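Local coordinates for nitrogenase molybdenum-iron protein alpha chain (Clostridium pasteurianum, PDB 4WES) that carries the iron-molybdenum cofactor of nitrogenase and, in a tetramer of two alpha and two beta chains, catalyses reduction of dinitrogen to ammonium, at residues A[63-68]-A[87-92]; A[92-97]-A[243-248]; A[210-215]-A[257-262]; A[214-219]-A[239-244]. All blocks are in the same frame, centred on the assembly; numbering follows the deposited sequence.

Interaction 1 (A[63-68]-A[87-92]); sequences MGPIKD and RRFKSK. With ICS (iron-sulfur-molybdenum cluster with interstitial carbon), chain F; HCA (3-hydroxy-3-carboxy-adipic acid), chain E.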
# COMPACT_ATOMS: atom_id res chain seq x y z
N MET A 63 11.70 31.13 17.22
CA MET A 63 11.33 31.99 16.08
C MET A 63 10.54 31.27 14.99
O MET A 63 9.60 31.85 14.43
CB MET A 63 12.56 32.62 15.47
CG MET A 63 13.23 33.61 16.40
SD MET A 63 12.18 34.98 16.92
CE MET A 63 11.74 35.66 15.32
N GLY A 64 10.91 30.03 14.66
CA GLY A 64 10.28 29.27 13.62
C GLY A 64 8.75 29.29 13.59
O GLY A 64 8.18 29.33 12.51
N PRO A 65 8.11 29.21 14.76
CA PRO A 65 6.65 29.19 14.73
C PRO A 65 5.95 30.43 14.18
O PRO A 65 4.76 30.37 13.93
CB PRO A 65 6.27 28.94 16.18
CG PRO A 65 7.46 28.21 16.74
CD PRO A 65 8.62 28.88 16.09
N ILE A 66 6.64 31.56 14.09
CA ILE A 66 6.01 32.77 13.53
C ILE A 66 5.77 32.52 12.04
O ILE A 66 6.70 32.48 11.24
CB ILE A 66 6.84 34.04 13.78
CG1 ILE A 66 7.09 34.24 15.26
CG2 ILE A 66 6.10 35.25 13.18
CD1 ILE A 66 7.97 35.43 15.60
N LYS A 67 4.50 32.35 11.66
CA LYS A 67 4.15 31.66 10.43
C LYS A 67 4.18 32.51 9.19
O LYS A 67 4.18 31.97 8.09
CB LYS A 67 2.77 31.03 10.60
CG LYS A 67 1.65 32.06 10.73
CD LYS A 67 0.37 31.50 11.30
CE LYS A 67 -0.60 32.60 11.64
NZ LYS A 67 -1.86 32.07 12.19
N ASP A 68 4.14 33.84 9.35
CA ASP A 68 4.13 34.75 8.18
C ASP A 68 5.44 35.52 8.06
O ASP A 68 5.53 36.49 7.29
CB ASP A 68 2.91 35.67 8.18
CG ASP A 68 2.83 36.57 9.39
OD1 ASP A 68 3.62 36.43 10.33
OD2 ASP A 68 1.92 37.40 9.37
N ARG A 87 9.71 19.58 14.57
CA ARG A 87 9.11 20.19 15.75
C ARG A 87 7.71 20.66 15.34
O ARG A 87 7.56 21.45 14.41
CB ARG A 87 9.95 21.31 16.30
CG ARG A 87 9.34 21.97 17.53
CD ARG A 87 10.34 22.76 18.29
NE ARG A 87 9.77 23.55 19.37
CZ ARG A 87 9.34 24.81 19.26
NH1 ARG A 87 8.93 25.47 20.32
NH2 ARG A 87 9.33 25.42 18.07
N ARG A 88 6.70 20.14 16.05
CA ARG A 88 5.33 20.14 15.60
C ARG A 88 4.51 21.36 16.03
O ARG A 88 3.34 21.22 16.41
CB ARG A 88 4.67 18.85 16.04
CG ARG A 88 5.30 17.60 15.44
CD ARG A 88 4.72 16.33 16.01
NE ARG A 88 3.28 16.28 15.78
CZ ARG A 88 2.30 16.43 16.68
NH1 ARG A 88 1.04 16.54 16.26
NH2 ARG A 88 2.54 16.47 17.97
N PHE A 89 5.07 22.56 15.88
CA PHE A 89 4.24 23.75 16.04
C PHE A 89 3.23 23.79 14.90
O PHE A 89 3.57 23.70 13.73
CB PHE A 89 5.08 25.03 16.09
CG PHE A 89 6.17 25.17 15.05
CD1 PHE A 89 5.94 25.73 13.82
CD2 PHE A 89 7.44 24.75 15.36
CE1 PHE A 89 6.96 25.88 12.89
CE2 PHE A 89 8.47 24.91 14.48
CZ PHE A 89 8.25 25.46 13.24
N LYS A 90 1.95 23.93 15.24
CA LYS A 90 0.91 23.97 14.21
C LYS A 90 0.55 25.41 13.86
O LYS A 90 0.53 26.29 14.73
CB LYS A 90 -0.32 23.18 14.64
CG LYS A 90 -0.12 21.66 14.74
CD LYS A 90 -1.45 20.94 14.96
CE LYS A 90 -1.29 19.43 14.95
NZ LYS A 90 -2.56 18.74 15.15
N SER A 91 0.26 25.62 12.59
CA SER A 91 -0.07 26.95 12.05
C SER A 91 -1.21 26.86 11.08
O SER A 91 -1.36 25.87 10.36
CB SER A 91 1.13 27.56 11.32
OG SER A 91 2.24 27.66 12.18
N LYS A 92 -2.01 27.92 11.02
CA LYS A 92 -3.01 28.02 9.99
C LYS A 92 -3.03 29.46 9.45
O LYS A 92 -2.62 30.39 10.15
CB LYS A 92 -4.37 27.60 10.49
CG LYS A 92 -4.89 28.42 11.58
CD LYS A 92 -6.15 27.79 12.25
CE LYS A 92 -6.61 28.61 13.44
NZ LYS A 92 -6.98 29.99 13.03
FE1 ICS F . 10.21 25.47 26.53
MO1 ICS F . 11.78 19.90 22.66
FE2 ICS F . 12.05 24.39 24.94
FE3 ICS F . 9.45 24.02 24.41
FE4 ICS F . 10.56 22.88 26.54
FE5 ICS F . 11.17 20.81 25.12
FE6 ICS F . 12.59 22.32 23.50
FE7 ICS F . 10.08 21.94 23.01
CX ICS F . 10.97 22.73 24.64
S1A ICS F . 12.14 24.41 27.20
S1B ICS F . 13.27 20.40 24.40
S2A ICS F . 10.57 26.02 24.37
S2B ICS F . 13.86 24.09 23.68
S3A ICS F . 10.69 20.79 27.32
S3B ICS F . 11.72 21.96 21.48
S4A ICS F . 8.51 23.90 26.47
S4B ICS F . 9.70 19.87 23.73
S5A ICS F . 8.34 23.24 22.63
C1 HCA E . 15.31 20.53 19.67
C2 HCA E . 13.91 20.13 19.18
C3 HCA E . 13.25 19.04 20.02
C4 HCA E . 13.77 17.63 19.69
C5 HCA E . 12.86 16.60 20.38
C6 HCA E . 13.37 15.21 20.61
C7 HCA E . 11.74 19.06 19.75
O1 HCA E . 15.61 20.34 20.85
O2 HCA E . 16.08 21.07 18.86
O3 HCA E . 12.56 14.25 20.45
O4 HCA E . 14.55 15.05 20.97
O5 HCA E . 10.98 19.13 20.74
O6 HCA E . 11.34 18.95 18.58
O7 HCA E . 13.48 19.28 21.40
O HOH W 1 3.25 28.16 14.80

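Interaction 2 (A[92-97]-A[243-248]); sequences KPENGT and DATYEK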
# COMPACT_ATOMS: atom_id res chain seq x y z
N LYS A 92 -2.01 27.92 11.02
CA LYS A 92 -3.01 28.02 9.99
C LYS A 92 -3.03 29.46 9.45
O LYS A 92 -2.62 30.39 10.15
CB LYS A 92 -4.37 27.60 10.49
CG LYS A 92 -4.89 28.42 11.58
CD LYS A 92 -6.15 27.79 12.25
CE LYS A 92 -6.61 28.61 13.44
NZ LYS A 92 -6.98 29.99 13.03
N PRO A 93 -3.47 29.66 8.21
CA PRO A 93 -3.55 31.02 7.70
C PRO A 93 -4.41 31.90 8.61
O PRO A 93 -5.53 31.53 8.96
CB PRO A 93 -4.22 30.84 6.36
CG PRO A 93 -4.05 29.45 6.00
CD PRO A 93 -3.94 28.67 7.25
N GLU A 94 -3.89 33.06 8.99
CA GLU A 94 -4.63 33.92 9.90
C GLU A 94 -5.92 34.38 9.23
O GLU A 94 -5.91 34.79 8.08
CB GLU A 94 -3.81 35.13 10.33
CG GLU A 94 -4.37 35.89 11.53
CD GLU A 94 -4.29 35.15 12.87
OE1 GLU A 94 -3.56 34.14 12.97
OE2 GLU A 94 -4.92 35.63 13.85
N ASN A 95 -7.05 34.26 9.93
CA ASN A 95 -8.35 34.64 9.39
C ASN A 95 -8.69 33.85 8.14
O ASN A 95 -9.58 34.26 7.38
CB ASN A 95 -8.45 36.17 9.11
CG ASN A 95 -8.13 36.98 10.32
OD1 ASN A 95 -7.25 37.86 10.32
ND2 ASN A 95 -8.81 36.66 11.39
N GLY A 96 -8.05 32.71 7.95
CA GLY A 96 -8.27 31.90 6.76
C GLY A 96 -7.51 32.32 5.53
O GLY A 96 -7.50 31.61 4.55
N THR A 97 -6.85 33.49 5.58
CA THR A 97 -6.26 34.09 4.39
C THR A 97 -4.79 34.46 4.49
O THR A 97 -4.17 34.72 3.46
CB THR A 97 -7.03 35.36 4.00
OG1 THR A 97 -7.02 36.26 5.12
CG2 THR A 97 -8.44 35.01 3.62
N ASP A 243 1.46 29.48 16.51
CA ASP A 243 0.52 30.00 15.55
C ASP A 243 0.54 31.53 15.44
O ASP A 243 -0.45 32.11 14.97
CB ASP A 243 -0.92 29.50 15.82
CG ASP A 243 -1.85 29.72 14.64
OD1 ASP A 243 -1.43 29.58 13.48
OD2 ASP A 243 -3.04 30.09 14.89
N ALA A 244 1.64 32.18 15.80
CA ALA A 244 1.68 33.63 15.81
C ALA A 244 1.84 34.22 14.43
O ALA A 244 2.57 33.70 13.58
CB ALA A 244 2.84 34.12 16.67
N THR A 245 1.20 35.37 14.24
CA THR A 245 1.59 36.28 13.18
C THR A 245 2.65 37.23 13.70
O THR A 245 2.72 37.55 14.91
CB THR A 245 0.41 37.12 12.66
OG1 THR A 245 -0.06 37.94 13.73
CG2 THR A 245 -0.67 36.23 12.10
N TYR A 246 3.44 37.76 12.77
CA TYR A 246 4.42 38.78 13.12
C TYR A 246 3.75 39.98 13.79
O TYR A 246 4.23 40.52 14.80
CB TYR A 246 5.17 39.18 11.85
CG TYR A 246 6.27 40.17 12.06
CD1 TYR A 246 7.50 39.79 12.57
CD2 TYR A 246 6.09 41.53 11.72
CE1 TYR A 246 8.52 40.67 12.75
CE2 TYR A 246 7.14 42.42 11.89
CZ TYR A 246 8.34 42.01 12.40
OH TYR A 246 9.34 42.92 12.59
N GLU A 247 2.61 40.42 13.24
CA GLU A 247 1.91 41.58 13.78
C GLU A 247 1.45 41.34 15.21
O GLU A 247 1.48 42.26 16.03
CB GLU A 247 0.76 41.93 12.86
CG GLU A 247 -0.08 43.11 13.33
CD GLU A 247 -1.16 43.40 12.33
OE1 GLU A 247 -2.34 43.18 12.67
OE2 GLU A 247 -0.82 43.85 11.21
N LYS A 248 1.02 40.13 15.53
CA LYS A 248 0.63 39.87 16.92
C LYS A 248 1.82 40.00 17.85
O LYS A 248 1.69 40.51 18.98
CB LYS A 248 -0.10 38.53 17.08
CG LYS A 248 -1.52 38.67 16.58
CD LYS A 248 -2.32 37.45 16.30
CE LYS A 248 -2.69 36.74 17.53
NZ LYS A 248 -3.61 35.55 17.32
O HOH W 2 -4.74 31.36 13.17
O HOH W 3 -2.18 34.24 15.37

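Interaction 3 (A[210-215]-A[257-262]); sequences INVLGE and LNLVQC. With ICS (iron-sulfur-molybdenum cluster with interstitial carbon), chain F.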
# COMPACT_ATOMS: atom_id res chain seq x y z
N ILE A 210 -4.81 39.21 27.59
CA ILE A 210 -3.71 38.42 28.12
C ILE A 210 -2.83 37.98 26.95
O ILE A 210 -3.27 37.87 25.82
CB ILE A 210 -4.23 37.20 28.91
CG1 ILE A 210 -4.96 36.21 28.02
CG2 ILE A 210 -5.10 37.68 30.05
CD1 ILE A 210 -4.03 35.15 27.42
N ASN A 211 -1.57 37.66 27.27
CA ASN A 211 -0.71 36.93 26.35
C ASN A 211 -0.34 35.59 26.97
O ASN A 211 -0.20 35.50 28.18
CB ASN A 211 0.61 37.63 26.10
CG ASN A 211 0.48 38.99 25.44
OD1 ASN A 211 -0.38 39.22 24.58
ND2 ASN A 211 1.34 39.92 25.89
N VAL A 212 -0.17 34.57 26.12
CA VAL A 212 0.45 33.33 26.56
C VAL A 212 1.88 33.32 26.06
O VAL A 212 2.13 33.29 24.86
CB VAL A 212 -0.30 32.08 26.12
CG1 VAL A 212 0.33 30.83 26.77
CG2 VAL A 212 -1.77 32.16 26.47
N LEU A 213 2.82 33.43 26.98
CA LEU A 213 4.24 33.49 26.66
C LEU A 213 4.90 32.11 26.79
O LEU A 213 4.66 31.39 27.78
CB LEU A 213 4.97 34.44 27.59
CG LEU A 213 4.57 35.92 27.59
CD1 LEU A 213 5.54 36.72 28.44
CD2 LEU A 213 4.46 36.48 26.19
N GLY A 214 5.77 31.77 25.84
CA GLY A 214 6.49 30.51 25.91
C GLY A 214 5.56 29.34 25.68
O GLY A 214 5.55 28.35 26.44
N GLU A 215 4.78 29.44 24.62
CA GLU A 215 3.84 28.42 24.21
C GLU A 215 3.88 28.36 22.69
O GLU A 215 3.69 29.39 22.03
CB GLU A 215 2.44 28.73 24.71
CG GLU A 215 1.37 27.89 24.07
CD GLU A 215 1.61 26.40 24.17
OE1 GLU A 215 1.33 25.69 23.17
OE2 GLU A 215 2.06 25.94 25.25
N LEU A 257 -1.93 41.14 31.24
CA LEU A 257 -1.31 40.08 32.02
C LEU A 257 -0.62 39.11 31.08
O LEU A 257 -1.24 38.63 30.13
CB LEU A 257 -2.36 39.34 32.88
CG LEU A 257 -1.83 38.26 33.84
CD1 LEU A 257 -0.95 38.85 34.92
CD2 LEU A 257 -3.03 37.54 34.43
N ASN A 258 0.65 38.83 31.38
CA ASN A 258 1.40 37.79 30.68
C ASN A 258 1.33 36.47 31.47
O ASN A 258 1.51 36.46 32.69
CB ASN A 258 2.87 38.20 30.54
CG ASN A 258 3.12 39.12 29.37
OD1 ASN A 258 2.51 38.95 28.32
ND2 ASN A 258 4.11 40.01 29.51
N LEU A 259 1.08 35.39 30.75
CA LEU A 259 1.02 34.05 31.32
C LEU A 259 2.27 33.30 30.83
O LEU A 259 2.41 33.09 29.65
CB LEU A 259 -0.23 33.33 30.88
CG LEU A 259 -1.56 34.07 30.98
CD1 LEU A 259 -2.70 33.21 30.45
CD2 LEU A 259 -1.85 34.57 32.36
N VAL A 260 3.10 32.81 31.73
CA VAL A 260 4.35 32.16 31.34
C VAL A 260 4.20 30.65 31.47
O VAL A 260 4.18 30.11 32.58
CB VAL A 260 5.52 32.70 32.17
CG1 VAL A 260 6.79 31.91 31.93
CG2 VAL A 260 5.76 34.18 31.86
N GLN A 261 4.09 29.97 30.33
CA GLN A 261 3.98 28.51 30.30
C GLN A 261 5.38 27.88 30.38
O GLN A 261 5.69 27.24 31.36
CB GLN A 261 3.21 28.04 29.05
CG GLN A 261 3.07 26.52 28.90
CD GLN A 261 2.26 25.90 29.98
OE1 GLN A 261 1.18 26.40 30.32
NE2 GLN A 261 2.74 24.78 30.51
N CYS A 262 6.21 28.12 29.37
CA CYS A 262 7.60 27.70 29.43
C CYS A 262 8.44 28.81 30.07
O CYS A 262 8.73 29.83 29.42
CB CYS A 262 8.17 27.39 28.05
SG CYS A 262 9.90 26.99 28.19
FE1 ICS F . 10.21 25.47 26.53
MO1 ICS F . 11.78 19.90 22.66
FE2 ICS F . 12.05 24.39 24.94
FE3 ICS F . 9.45 24.02 24.41
FE4 ICS F . 10.56 22.88 26.54
FE5 ICS F . 11.17 20.81 25.12
FE6 ICS F . 12.59 22.32 23.50
FE7 ICS F . 10.08 21.94 23.01
CX ICS F . 10.97 22.73 24.64
S1A ICS F . 12.14 24.41 27.20
S1B ICS F . 13.27 20.40 24.40
S2A ICS F . 10.57 26.02 24.37
S2B ICS F . 13.86 24.09 23.68
S3A ICS F . 10.69 20.79 27.32
S3B ICS F . 11.72 21.96 21.48
S4A ICS F . 8.51 23.90 26.47
S4B ICS F . 9.70 19.87 23.73
S5A ICS F . 8.34 23.24 22.63

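Interaction 4 (A[214-219]-A[239-244]); sequences GEYNIG and TLTGDA. With ICS (iron-sulfur-molybdenum cluster with interstitial carbon), chain F.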
# COMPACT_ATOMS: atom_id res chain seq x y z
N GLY A 214 5.77 31.77 25.84
CA GLY A 214 6.49 30.51 25.91
C GLY A 214 5.56 29.34 25.68
O GLY A 214 5.55 28.35 26.44
N GLU A 215 4.78 29.44 24.62
CA GLU A 215 3.84 28.42 24.21
C GLU A 215 3.88 28.36 22.69
O GLU A 215 3.69 29.39 22.03
CB GLU A 215 2.44 28.73 24.71
CG GLU A 215 1.37 27.89 24.07
CD GLU A 215 1.61 26.40 24.17
OE1 GLU A 215 1.33 25.69 23.17
OE2 GLU A 215 2.06 25.94 25.25
N TYR A 216 4.12 27.15 22.15
CA TYR A 216 4.51 27.03 20.74
C TYR A 216 3.52 26.23 19.91
O TYR A 216 3.78 25.89 18.78
CB TYR A 216 5.95 26.55 20.66
CG TYR A 216 6.85 27.46 21.45
CD1 TYR A 216 7.28 28.67 20.92
CD2 TYR A 216 7.23 27.15 22.73
CE1 TYR A 216 8.03 29.55 21.64
CE2 TYR A 216 8.02 28.02 23.48
CZ TYR A 216 8.42 29.22 22.94
OH TYR A 216 9.20 30.11 23.66
N ASN A 217 2.33 25.96 20.48
CA ASN A 217 1.27 25.25 19.78
C ASN A 217 1.69 23.89 19.24
O ASN A 217 1.26 23.46 18.17
CB ASN A 217 0.67 26.09 18.64
CG ASN A 217 -0.72 25.62 18.25
OD1 ASN A 217 -1.48 25.14 19.10
ND2 ASN A 217 -1.09 25.78 16.99
N ILE A 218 2.51 23.17 20.02
CA ILE A 218 2.88 21.82 19.61
C ILE A 218 1.64 20.94 19.62
O ILE A 218 0.92 20.88 20.61
CB ILE A 218 3.96 21.25 20.53
CG1 ILE A 218 5.19 22.19 20.64
CG2 ILE A 218 4.35 19.85 20.08
CD1 ILE A 218 5.82 22.62 19.32
N GLY A 219 1.38 20.29 18.50
CA GLY A 219 0.21 19.43 18.40
C GLY A 219 -1.12 20.12 18.63
O GLY A 219 -2.09 19.44 18.93
N THR A 239 0.05 34.86 21.48
CA THR A 239 0.79 33.73 22.01
C THR A 239 2.18 33.81 21.39
O THR A 239 2.35 33.88 20.16
CB THR A 239 0.10 32.41 21.71
OG1 THR A 239 -1.15 32.42 22.42
CG2 THR A 239 0.91 31.20 22.18
N LEU A 240 3.20 33.84 22.25
CA LEU A 240 4.58 33.86 21.80
C LEU A 240 5.14 32.45 21.90
O LEU A 240 5.46 32.00 23.01
CB LEU A 240 5.43 34.86 22.59
CG LEU A 240 5.46 36.28 22.02
CD1 LEU A 240 4.10 36.89 21.86
CD2 LEU A 240 6.39 37.16 22.80
N THR A 241 5.24 31.71 20.78
CA THR A 241 5.02 32.13 19.41
C THR A 241 4.12 31.16 18.61
O THR A 241 4.03 31.26 17.40
CB THR A 241 6.36 32.30 18.66
OG1 THR A 241 7.09 31.08 18.80
CG2 THR A 241 7.16 33.45 19.20
N GLY A 242 3.43 30.23 19.31
CA GLY A 242 2.63 29.24 18.61
C GLY A 242 1.49 29.85 17.80
O GLY A 242 0.69 30.64 18.31
N ASP A 243 1.46 29.48 16.51
CA ASP A 243 0.52 30.00 15.55
C ASP A 243 0.54 31.53 15.44
O ASP A 243 -0.45 32.11 14.97
CB ASP A 243 -0.92 29.50 15.82
CG ASP A 243 -1.85 29.72 14.64
OD1 ASP A 243 -1.43 29.58 13.48
OD2 ASP A 243 -3.04 30.09 14.89
N ALA A 244 1.64 32.18 15.80
CA ALA A 244 1.68 33.63 15.81
C ALA A 244 1.84 34.22 14.43
O ALA A 244 2.57 33.70 13.58
CB ALA A 244 2.84 34.12 16.67
FE1 ICS F . 10.21 25.47 26.53
MO1 ICS F . 11.78 19.90 22.66
FE2 ICS F . 12.05 24.39 24.94
FE3 ICS F . 9.45 24.02 24.41
FE4 ICS F . 10.56 22.88 26.54
FE5 ICS F . 11.17 20.81 25.12
FE6 ICS F . 12.59 22.32 23.50
FE7 ICS F . 10.08 21.94 23.01
CX ICS F . 10.97 22.73 24.64
S1A ICS F . 12.14 24.41 27.20
S1B ICS F . 13.27 20.40 24.40
S2A ICS F . 10.57 26.02 24.37
S2B ICS F . 13.86 24.09 23.68
S3A ICS F . 10.69 20.79 27.32
S3B ICS F . 11.72 21.96 21.48
S4A ICS F . 8.51 23.90 26.47
S4B ICS F . 9.70 19.87 23.73
S5A ICS F . 8.34 23.24 22.63

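Interaction 1 (A[63-68]-A[87-92])
P65 lies over one face of the F89 ring where two loops meet beside the iron-molybdenum cofactor pocket. Segment 63-68 opens with a type I beta turn, M63 to I66, leading from helix 54-63 to strand 69-74; segment 87-92 runs out from the cofactor pocket. The P65 CG sits 3.9 Å from the F89 ring centroid and 21° off the normal, a CH-pi contact offset toward the rim. Farther along, K67 spans the gap. Its CB rests beside S91 OG and CB, its CD passes S91 CB, and K67 CE comes 3.3 Å from K92 O. The extended chain then delivers NZ to that same carbonyl, K67 NZ to K92 O 2.7 Å, almost in line with the C=O bond at 167°. The ammonium also forms salt bridges with D243 and E94. Between these two patches one water donates to both P65 O and S91 OG, the latter also bonded to N102. At the pocket end R87 stretches past the homocitrate, P65 CG lying at its guanidinium edge, 3.6 Å from R87 NH2. R87 NE stands 3.3 Å from the cluster sulfur S3B, and R87 NH1 is equally close to S5A.

Interaction 2 (A[92-97]-A[243-248])
K92 and D243 make the close end of this contact: K92 N donates to D243 OD1 at 3.0 Å with an N-H...O angle of 158°, arriving from above the carboxylate plane, 35° out of it. D243 CB points toward the 92-97 loop, and with CG anti to the backbone N (chi1 -165°) the carboxylate reaches K92 N. W223 NE1 donates to D243 OD2, so both oxygens are gripped. Beside it E94 lies across T245 at about a right angle. Its CB, CG and CD all pack on the T245 methyl, with E94 CB to T245 CG2 3.8 Å, and that methyl is turned to the loop while the hydroxyl serves the helix. T245 is the N-cap of helix 246-250, its OG1 accepting from K248 N at 3.0 Å, and E94 thus meets the helix at its first turn. The outer side is looser and wet. E94 OE2 and K248 NZ form only a long salt bridge, 3.7 Å, and a water ties K248 NZ to E94 OE1 and D243 O. A second water accepts from K92 NZ, 2.6 Å away, and donates to E94 OE1 and D243 OD2. Those two acidic oxygens stand 4.5 Å apart, E94 OE1 to D243 OD2, a like-charge proximity that this water and the nearby K67 ammonium would ease.

Interaction 3 (A[210-215]-A[257-262])
The amides of N211 and N258 lie side by side with planes 31° apart, and N211 ND2 donates to N258 OD1 at 2.9 Å, near both planes. N211 ND2 also donates to A252 O, so both its hydrogens have partners, and N211 OD1 takes N237 ND2. L213 CD1 stands over the N258 amide carbon, 3.5 Å from N258 CG. On the opposite side of the sheet, I210 CD1 meets L259 CD1 at 3.8 Å. E215 OE2 packs on Q261 CG, the carboxylate and amide planes 74° apart; N217 N holds E215 OE1, and F286 N and N285 OD1 hold the Q261 amide. Strands 209-215 and 257-260 are the inner pair of a four-stranded parallel Rossmann-like sheet. L257 O, N211 O, L259 O and L213 O accept in turn from N211, L259, L213 and Q261; L213 N to L259 O is short, 2.7 Å. Past the strands G214 turns the corner with positive phi; G214 O takes C262 N at 3.0 Å, and C262 SG binds the cluster iron FE1 at 2.3 Å. C262 also N-caps helix 263-277, its side chain capping a backbone N, so the helix end would probably polarise the iron-bound sulfur.

Interaction 4 (A[214-219]-A[239-244])
This is a largely backbone contact at the C-terminal ends of strands 209-215 and 235-239, where E215 and T241 pair in a parallel bridge with diverging side chains. L240 O accepts two N-H groups: E215 N at 3.1 Å, nearly straight at 167°, and G214 N in a weak, bent bond. In return E215 O takes G242 N at 2.9 Å on a lone pair. The peptide before T241 is cis and a type II turn, T241 to A244, follows; here G242 CA lies 3.6 Å from Y216 CA, against Y216 C and N217 CB. T239 CG2 packs against E215 CG, and E215 OE1 accepts N217 N at 2.9 Å from above the carboxylate plane. Y216 reaches the cofactor. Its chi1 of -55° carries CG away from the carbonyl carbon, beside the backbone N. T241 OG1 lies at the ring edge, 3.2 Å from Y216 CD1, while across the ring Y216 CE2 is 3.4 Å from cluster sulfur S2A. V62 O holds the T241 hydroxyl, S265 the Y216 hydroxyl. I218 CG1 approaches S5A at 3.9 Å. Loops at the C-terminal strand ends of a parallel alpha/beta sheet thus line the cofactor pocket, the usual binding site in Rossmann-like domains.

Overall arrangement
Interactions 3 and 4 are fully buried and share G214 and E215. Interaction 3 is a regular parallel ladder between central strands, whereas interaction 4 follows the same strand to its end, where pairing gives way to turns and a cis peptide. Interactions 1 and 2 are partly buried loop contacts, joined through K92 and a charge cluster in which the K67 ammonium meets E94 and D243; water enters both. Interactions 2 and 4 overlap at D243 and A244, and K90 O with N217 ND2 ties interaction 1 to interaction 4. Interactions 1, 3 and 4 all reach the iron-molybdenum cluster, respectively by arginine, by iron-bound cysteine, and by tyrosine and isoleucine; interaction 2 lies away from it.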